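Nucleoside-diphosphate sugar epimerase (SulA family) (Corynebacterium glutamicum, PDB 3OH8) probably acts as an NAD(P)-dependent sugar-nucleotide epimerase, though its substrate and exact reaction are not established. Local coordinates at residues T304-S309 and S335-I340; P361-A366 and Q413-A418. All coordinates share one frame; numbering follows the deposited sequence.

Contact 1. Residues T304-S309 and S335-I340; sequences TGVALS and SWFSWI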
loop_
_atom_site.group_PDB
_atom_site.type_symbol
_atom_site.label_atom_id
_atom_site.label_comp_id
_atom_site.label_asym_id
_atom_site.label_seq_id
_atom_site.Cartn_x
_atom_site.Cartn_y
_atom_site.Cartn_z
ATOM N N THR A 304 9.601 11.194 -2.950
ATOM C CA THR A 304 8.426 10.579 -3.545
ATOM C C THR A 304 7.827 11.382 -4.693
ATOM O O THR A 304 7.761 12.618 -4.648
ATOM C CB THR A 304 7.318 10.418 -2.502
ATOM O OG1 THR A 304 7.878 9.861 -1.307
ATOM C CG2 THR A 304 6.235 9.495 -3.045
ATOM N N GLY A 305 7.379 10.663 -5.713
ATOM C CA GLY A 305 6.575 11.246 -6.769
ATOM C C GLY A 305 5.156 11.355 -6.258
ATOM O O GLY A 305 4.924 11.283 -5.055
ATOM N N VAL A 306 4.211 11.523 -7.173
ATOM C CA VAL A 306 2.810 11.567 -6.820
ATOM C C VAL A 306 2.313 10.136 -6.627
ATOM O O VAL A 306 2.303 9.341 -7.560
ATOM C CB VAL A 306 1.978 12.238 -7.927
ATOM C CG1 VAL A 306 0.480 12.093 -7.627
ATOM C CG2 VAL A 306 2.379 13.700 -8.070
ATOM N N ALA A 307 1.918 9.818 -5.405
ATOM C CA ALA A 307 1.482 8.474 -5.077
ATOM C C ALA A 307 0.076 8.228 -5.601
ATOM O O ALA A 307 -0.838 9.028 -5.375
ATOM C CB ALA A 307 1.551 8.258 -3.575
ATOM N N LEU A 308 -0.096 7.128 -6.324
ATOM C CA LEU A 308 -1.396 6.820 -6.896
ATOM C C LEU A 308 -2.088 5.775 -6.046
ATOM O O LEU A 308 -1.601 4.646 -5.912
ATOM C CB LEU A 308 -1.273 6.320 -8.336
ATOM C CG LEU A 308 -0.519 7.239 -9.299
ATOM C CD1 LEU A 308 -0.591 6.647 -10.692
ATOM C CD2 LEU A 308 -1.090 8.661 -9.274
ATOM N N SER A 309 -3.226 6.166 -5.480
ATOM C CA SER A 309 -4.017 5.288 -4.624
ATOM C C SER A 309 -5.488 5.458 -4.949
ATOM O O SER A 309 -5.953 6.575 -5.200
ATOM C CB SER A 309 -3.777 5.617 -3.149
ATOM O OG SER A 309 -4.790 5.051 -2.334
ATOM N N SER A 335 4.164 18.472 -19.984
ATOM C CA SER A 335 4.593 18.411 -18.586
ATOM C C SER A 335 4.773 16.970 -18.128
ATOM O O SER A 335 3.890 16.138 -18.342
ATOM C CB SER A 335 3.572 19.107 -17.681
ATOM O OG SER A 335 3.724 20.512 -17.760
ATOM N N TRP A 336 5.906 16.680 -17.493
ATOM C CA TRP A 336 6.207 15.318 -17.054
ATOM C C TRP A 336 5.607 15.043 -15.684
ATOM O O TRP A 336 5.875 15.753 -14.715
ATOM C CB TRP A 336 7.721 15.066 -17.026
ATOM C CG TRP A 336 8.375 14.941 -18.376
ATOM C CD1 TRP A 336 9.099 15.903 -19.032
ATOM C CD2 TRP A 336 8.376 13.790 -19.229
ATOM N NE1 TRP A 336 9.554 15.414 -20.231
ATOM C CE2 TRP A 336 9.116 14.128 -20.384
ATOM C CE3 TRP A 336 7.815 12.514 -19.134
ATOM C CZ2 TRP A 336 9.318 13.231 -21.431
ATOM C CZ3 TRP A 336 8.013 11.622 -20.181
ATOM C CH2 TRP A 336 8.759 11.985 -21.311
ATOM N N PHE A 337 4.787 14.000 -15.623
ATOM C CA PHE A 337 4.087 13.614 -14.412
ATOM C C PHE A 337 4.898 12.511 -13.732
ATOM O O PHE A 337 5.020 11.411 -14.254
ATOM C CB PHE A 337 2.679 13.118 -14.772
ATOM C CG PHE A 337 1.837 12.745 -13.589
ATOM C CD1 PHE A 337 1.614 13.648 -12.568
ATOM C CD2 PHE A 337 1.253 11.487 -13.508
ATOM C CE1 PHE A 337 0.832 13.306 -11.478
ATOM C CE2 PHE A 337 0.469 11.136 -12.424
ATOM C CZ PHE A 337 0.257 12.046 -11.404
ATOM N N SER A 338 5.472 12.836 -12.581
ATOM C CA SER A 338 6.324 11.915 -11.836
ATOM C C SER A 338 5.474 11.178 -10.786
ATOM O O SER A 338 5.085 11.754 -9.758
ATOM C CB SER A 338 7.463 12.704 -11.187
ATOM O OG SER A 338 8.211 11.916 -10.288
ATOM N N TRP A 339 5.171 9.910 -11.067
ATOM C CA TRP A 339 4.157 9.161 -10.319
ATOM C C TRP A 339 4.736 7.867 -9.775
ATOM O O TRP A 339 5.733 7.370 -10.281
ATOM C CB TRP A 339 2.991 8.800 -11.236
ATOM C CG TRP A 339 3.405 7.850 -12.313
ATOM C CD1 TRP A 339 3.960 8.173 -13.517
ATOM C CD2 TRP A 339 3.325 6.415 -12.283
ATOM N NE1 TRP A 339 4.234 7.031 -14.237
ATOM C CE2 TRP A 339 3.846 5.935 -13.505
ATOM C CE3 TRP A 339 2.866 5.487 -11.342
ATOM C CZ2 TRP A 339 3.924 4.569 -13.813
ATOM C CZ3 TRP A 339 2.937 4.125 -11.647
ATOM C CH2 TRP A 339 3.460 3.684 -12.874
ATOM N N ILE A 340 4.090 7.319 -8.750
ATOM C CA ILE A 340 4.411 5.973 -8.283
ATOM C C ILE A 340 3.143 5.310 -7.718
ATOM O O ILE A 340 2.315 5.970 -7.090
ATOM C CB ILE A 340 5.541 6.000 -7.218
ATOM C CG1 ILE A 340 5.937 4.563 -6.833
ATOM C CG2 ILE A 340 5.116 6.848 -5.997
ATOM C CD1 ILE A 340 7.219 4.454 -6.009
#
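Phe-337 CG stands anti to its backbone N (chi1 -178°), and the ring beyond it meets Val-306 with CE1 and CZ. Val-306 answers with both branches: CG1 lies 3.8 Å from Phe-337 CZ, and CG2 is equally near Phe-337 CE1, the two side chains crossing at about a right angle. Leu-308 CD2 comes in near the plane of the same ring, at its edge, a looser touch of 4.2 Å to Phe-337 CZ. The other leucine methyl goes to a second aromatic, with Leu-308 CD1 3.7 Å from Trp-339 CE3. The indole NE1 of Trp-339 is hydrogen-bonded to Asn-368 O.

Beneath these side chains the backbones form a parallel ladder. Val-306 N donates almost straight to Ser-338 O at 2.7 Å, in the carbonyl plane. Val-306 O then accepts from Ile-340 N at 2.9 Å, the donor sitting well above the carbonyl plane, and the CA-H of Trp-339 also approaches this oxygen. Leu-308 N gives the third bond of the two segments, to Ile-340 O at 2.8 Å, nearly along the C=O axis; Leu-308 also bonds Ile-342 through the backbone. Val-306 pairs with Trp-339 and Ala-307 with Ile-340, putting the first pair on one face of the sheet and the second on the other.

This is neighbouring-strand pairing in the Rossmann-type sheet. Helix 342-354 packs on the Ala-307 and Ile-340 side through Leu-345 and Ile-348, while helix 432-440 brings Ile-432 to Leu-308 and Trp-339. On its other flank strand 298-308 pairs with strand 360-364, Gly-305 bonding to Ala-364 through the backbone.

Contact 2. Residues P361-A366 and Q413-A418; sequences PINAVA and QRTAPA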
loop_
_atom_site.group_PDB
_atom_site.type_symbol
_atom_site.label_atom_id
_atom_site.label_comp_id
_atom_site.label_asym_id
_atom_site.label_seq_id
_atom_site.Cartn_x
_atom_site.Cartn_y
_atom_site.Cartn_z
ATOM N N PRO A 361 19.694 9.979 -0.704
ATOM C CA PRO A 361 18.447 10.219 -1.442
ATOM C C PRO A 361 18.023 9.017 -2.295
ATOM O O PRO A 361 18.864 8.392 -2.932
ATOM C CB PRO A 361 18.804 11.395 -2.357
ATOM C CG PRO A 361 20.303 11.270 -2.559
ATOM C CD PRO A 361 20.821 10.779 -1.226
ATOM N N ILE A 362 16.732 8.690 -2.287
ATOM C CA ILE A 362 16.201 7.659 -3.164
ATOM C C ILE A 362 15.004 8.233 -3.917
ATOM O O ILE A 362 14.065 8.711 -3.293
ATOM C CB ILE A 362 15.711 6.460 -2.351
ATOM C CG1 ILE A 362 16.857 5.870 -1.517
ATOM C CG2 ILE A 362 15.130 5.425 -3.270
ATOM C CD1 ILE A 362 17.986 5.247 -2.364
ATOM N N ASN A 363 15.043 8.237 -5.250
ATOM C CA ASN A 363 13.866 8.652 -6.010
ATOM C C ASN A 363 12.820 7.539 -5.948
ATOM O O ASN A 363 13.007 6.473 -6.542
ATOM C CB ASN A 363 14.211 8.964 -7.471
ATOM C CG ASN A 363 14.987 10.275 -7.638
ATOM O OD1 ASN A 363 15.540 10.551 -8.709
ATOM N ND2 ASN A 363 15.015 11.088 -6.598
ATOM N N ALA A 364 11.733 7.765 -5.218
ATOM C CA ALA A 364 10.669 6.761 -5.161
ATOM C C ALA A 364 9.628 7.121 -6.199
ATOM O O ALA A 364 8.633 7.774 -5.898
ATOM C CB ALA A 364 10.051 6.694 -3.776
ATOM N N VAL A 365 9.903 6.722 -7.434
ATOM C CA VAL A 365 9.061 7.014 -8.580
ATOM C C VAL A 365 9.089 5.771 -9.449
ATOM O O VAL A 365 10.065 5.031 -9.441
ATOM C CB VAL A 365 9.625 8.204 -9.410
ATOM C CG1 VAL A 365 9.741 9.470 -8.539
ATOM C CG2 VAL A 365 10.983 7.834 -10.026
ATOM N N ALA A 366 8.013 5.523 -10.183
ATOM C CA ALA A 366 8.021 4.431 -11.145
ATOM C C ALA A 366 9.062 4.721 -12.225
ATOM O O ALA A 366 9.376 5.877 -12.480
ATOM C CB ALA A 366 6.625 4.252 -11.761
ATOM N N GLN A 413 8.504 17.036 -13.880
ATOM C CA GLN A 413 9.649 16.385 -13.266
ATOM C C GLN A 413 9.830 15.027 -13.925
ATOM O O GLN A 413 9.020 14.115 -13.723
ATOM C CB GLN A 413 9.442 16.266 -11.748
ATOM C CG GLN A 413 9.412 17.627 -11.042
ATOM C CD GLN A 413 8.352 17.736 -9.953
ATOM O OE1 GLN A 413 8.488 18.531 -9.019
ATOM N NE2 GLN A 413 7.294 16.945 -10.069
ATOM N N ARG A 414 10.872 14.920 -14.747
ATOM C CA ARG A 414 11.142 13.693 -15.474
ATOM C C ARG A 414 12.075 12.816 -14.647
ATOM O O ARG A 414 13.222 12.575 -15.033
ATOM C CB ARG A 414 11.740 14.000 -16.846
ATOM C CG ARG A 414 11.809 12.801 -17.788
ATOM C CD ARG A 414 12.488 13.176 -19.104
ATOM N NE ARG A 414 12.471 12.069 -20.053
ATOM C CZ ARG A 414 12.975 12.123 -21.282
ATOM N NH1 ARG A 414 13.542 13.241 -21.723
ATOM N NH2 ARG A 414 12.911 11.052 -22.069
ATOM N N THR A 415 11.568 12.337 -13.511
ATOM C CA THR A 415 12.393 11.645 -12.537
ATOM C C THR A 415 12.652 10.183 -12.935
ATOM O O THR A 415 11.779 9.501 -13.489
ATOM C CB THR A 415 11.758 11.701 -11.129
ATOM O OG1 THR A 415 11.113 12.969 -10.925
ATOM C CG2 THR A 415 12.823 11.517 -10.062
ATOM N N ALA A 416 13.863 9.712 -12.664
ATOM C CA ALA A 416 14.190 8.293 -12.809
ATOM C C ALA A 416 14.594 7.714 -11.449
ATOM O O ALA A 416 15.297 8.370 -10.671
ATOM C CB ALA A 416 15.314 8.087 -13.846
ATOM N N PRO A 417 14.120 6.496 -11.150
ATOM C CA PRO A 417 14.543 5.780 -9.940
ATOM C C PRO A 417 15.893 5.107 -10.177
ATOM O O PRO A 417 16.012 3.883 -10.130
ATOM C CB PRO A 417 13.431 4.749 -9.740
ATOM C CG PRO A 417 12.949 4.450 -11.157
ATOM C CD PRO A 417 13.153 5.727 -11.959
ATOM N N ALA A 418 16.912 5.917 -10.444
ATOM C CA ALA A 418 18.215 5.386 -10.847
ATOM C C ALA A 418 18.856 4.518 -9.767
ATOM O O ALA A 418 19.402 3.449 -10.056
ATOM C CB ALA A 418 19.162 6.530 -11.240
#
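The carboxamide of Asn-363 is the flat group here, and Thr-415 sets its methyl over one face of it, CG2 lying 3.5 Å from Asn-363 CG. Ala-416 O comes to the edge of the amide, nearly in its plane, 2.9 Å from the atom modelled as Asn-363 OD1 and 3.4 Å from Asn-363 CB. The other ring of the contact, the pyrrolidine of Pro-417, is puckered, and one side of it is taken by Val-365: its CG2 sits over the N and CD end, 3.6 Å from Pro-417 CD, while Val-365 O lies over the other end, 3.4 Å from Pro-417 CB. That carbonyl oxygen is buried against the ring carbons and has no polar partner in the model. Ala-366 O adds a looser touch, 3.8 Å from Pro-417 CD.

The valine reaches both neighbours because its branches divide. CG1 is anti to the carbonyl carbon (chi1 -59°) and packs 4.0 Å from Thr-415 CB; CG2 goes to the proline.

In fold terms, the end of strand 360-364, part of the Rossmann-type sheet, meets the exit of the weakly bonded strand 412-415, which pairs in parallel with 265-267 as a small two-stranded sheet beside it. The second segment bends at two inverse gamma turns, centred on Arg-414 and Pro-417, and Pro-417 is also the N-cap residue of helix 418-422.

Polar groups find partners to the side. Thr-415 OG1 shares a hydrogen bond with Ser-338 OG, and Asn-363 N donates to Glu-269 OE2.

In the fold
Going from the N terminus, strand 298-308 enters contact 1 first; 25 residues, including helix 314-320, then loop out before 335-340 returns to close it. Helix 342-354 carries the chain on to 361-366, which opens contact 2, closed 46 residues later by 413-418. The two loops therefore follow in series, neither nested nor crossed. Strand 298-308 lies between strands 336-341 and 360-364, both parallel to it. The contacts also touch directly: Trp-339 O probably accepts a hydrogen bond from Ala-366 N, and Trp-336 O one from Gln-413 N. Together they join the Rossmann-type sheet to the small sheet containing strand 412-415, in the DUF1731 region.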